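Local coordinates for protein alginate lyase, family PL7 (Zobellia galactanivorans, PDB 3ZPY) that probably cleaves alginate as a polysaccharide lyase of family PL7, the chain here being its catalytic domain, at residues T180-C184 / F196-S200. Coordinates in Å, arbitrary orientation, origin at the centre of the assembly. Where two conformers were deposited one is given. Residues are numbered along the deposited sequence.
Sequences TTYNC and FMNGS
When a strand gives way to a tight turn, a side chain can take over the pairing that the backbone abandons, and residues 180-184 and 196-200 give a worked example. The two run antiparallel, with Cys184 opposite Met197 as a non-hydrogen-bonded pair (CA-CA 4.7 Å). CA-H...O contacts link Cys184 CA to Phe196 O at 3.4 Å and Met197 CA to Asn183 O at 3.6 Å. One step on, Asn198 N donates to Asn183 O (2.8 Å), but its chain, at phi/psi 49/36°, turns away. Its side chain, chi1 m with chi2 near -19°, instead brings OD1 to Asn183 N, which donates to it at 2.8 Å and 168°, imitating a backbone carbonyl. Asn183 O also accepts from a water, which accepts from Gly199 N.

Cys184 and Met197 point to the same face of the sheet. With chi1 m at Cys184 and chi1 and chi2 both m at Met197, SG lies 3.3 Å from SD, and chi3 near -100° carries Met197 CE to within 3.6 Å of Tyr182 CB. Tyr182, chi1 m, lays its ring beside this methyl and the Asn198 amide, CD1 3.6 Å from ND2, while its OH bonds to Ser177 N. Asn183, also m, sends OD1 to Thr102 on the adjoining strand.

Asn198 and Gly199 form the two-residue type I' turn of a beta hairpin, closed by Met197 N to Ser200 O (2.9 Å) and Ser200 N to Met197 O (3.0 Å). Sharing strand 192-197 with the preceding hairpin, it completes an antiparallel meander (182-189, 192-197, 200-206) at one edge of a PL7 beta-jelly-roll sheet.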
loop_
_atom_site.group_PDB
_atom_site.type_symbol
_atom_site.label_atom_id
_atom_site.label_comp_id
_atom_site.label_asym_id
_atom_site.label_seq_id
_atom_site.Cartn_x
_atom_site.Cartn_y
_atom_site.Cartn_z
ATOM N N THR A 180 4.139 15.939 -3.486
ATOM C CA THR A 180 4.705 16.503 -2.295
ATOM C C THR A 180 5.341 15.405 -1.501
ATOM O O THR A 180 4.691 14.387 -1.192
ATOM C CB THR A 180 3.689 17.232 -1.443
ATOM O OG1 THR A 180 3.156 18.322 -2.197
ATOM C CG2 THR A 180 4.285 17.780 -0.176
ATOM N N THR A 181 6.603 15.540 -1.156
ATOM C CA THR A 181 7.355 14.459 -0.460
ATOM C C THR A 181 6.967 14.459 0.998
ATOM O O THR A 181 7.007 15.492 1.710
ATOM C CB THR A 181 8.844 14.777 -0.639
ATOM O OG1 THR A 181 9.045 14.513 -2.006
ATOM C CG2 THR A 181 9.706 13.803 0.213
ATOM N N TYR A 182 6.645 13.238 1.458
ATOM C CA TYR A 182 6.414 13.028 2.916
ATOM C C TYR A 182 7.357 11.902 3.332
ATOM O O TYR A 182 7.393 10.828 2.704
ATOM C CB TYR A 182 4.971 12.591 3.183
ATOM C CG TYR A 182 4.035 13.677 2.852
ATOM C CD1 TYR A 182 3.810 14.740 3.726
ATOM C CD2 TYR A 182 3.341 13.654 1.605
ATOM C CE1 TYR A 182 2.927 15.753 3.410
ATOM C CE2 TYR A 182 2.484 14.706 1.219
ATOM C CZ TYR A 182 2.261 15.721 2.156
ATOM O OH TYR A 182 1.389 16.726 1.836
ATOM N N ASN A 183 8.059 12.142 4.427
ATOM C CA ASN A 183 8.770 11.063 5.105
ATOM C C ASN A 183 7.877 10.372 6.125
ATOM O O ASN A 183 7.518 11.012 7.155
ATOM C CB ASN A 183 10.027 11.572 5.805
ATOM C CG ASN A 183 11.011 12.191 4.804
ATOM O OD1 ASN A 183 11.329 11.553 3.758
ATOM N ND2 ASN A 183 11.507 13.398 5.088
ATOM N N CYS A 184 7.431 9.139 5.826
ATOM C CA CYS A 184 6.372 8.480 6.619
ATOM C C CYS A 184 7.021 7.478 7.533
ATOM O O CYS A 184 8.017 6.830 7.166
ATOM C CB CYS A 184 5.417 7.709 5.691
ATOM S SG CYS A 184 4.649 8.692 4.410
ATOM N N PHE A 196 3.605 8.737 11.700
ATOM C CA PHE A 196 4.291 10.018 11.700
ATOM C C PHE A 196 4.460 10.450 10.232
ATOM O O PHE A 196 4.759 9.637 9.332
ATOM C CB PHE A 196 5.712 9.922 12.321
ATOM C CG PHE A 196 5.742 9.521 13.805
ATOM C CD1 PHE A 196 5.631 8.159 14.195
ATOM C CD2 PHE A 196 6.090 10.438 14.765
ATOM C CE1 PHE A 196 5.602 7.829 15.565
ATOM C CE2 PHE A 196 6.084 10.135 16.111
ATOM C CZ PHE A 196 5.881 8.835 16.488
ATOM N N MET A 197 4.359 11.784 9.981
ATOM C CA MET A 197 4.542 12.344 8.650
ATOM C C MET A 197 5.477 13.514 8.858
ATOM O O MET A 197 5.143 14.413 9.651
ATOM C CB MET A 197 3.211 12.831 8.068
ATOM C CG MET A 197 2.232 11.733 7.674
ATOM S SD MET A 197 2.885 10.563 6.422
ATOM C CE MET A 197 2.153 11.161 4.881
ATOM N N ASN A 198 6.641 13.491 8.161
ATOM C CA ASN A 198 7.625 14.552 8.326
ATOM C C ASN A 198 7.947 14.849 9.769
ATOM O O ASN A 198 8.152 16.007 10.131
ATOM C CB ASN A 198 7.238 15.837 7.575
ATOM C CG ASN A 198 7.256 15.626 6.081
ATOM O OD1 ASN A 198 7.862 14.691 5.622
ATOM N ND2 ASN A 198 6.540 16.474 5.337
ATOM N N GLY A 199 7.954 13.762 10.561
ATOM C CA GLY A 199 8.359 13.847 11.987
ATOM C C GLY A 199 7.264 14.159 13.006
ATOM O O GLY A 199 7.521 14.176 14.219
ATOM N N SER A 200 6.062 14.453 12.533
ATOM C CA SER A 200 4.965 14.739 13.441
ATOM C C SER A 200 4.044 13.488 13.563
ATOM O O SER A 200 3.678 12.901 12.554
ATOM C CB SER A 200 4.098 15.897 12.826
ATOM O OG SER A 200 4.723 17.191 12.787
HETATM O O HOH W 1 7.846 10.969 9.936
#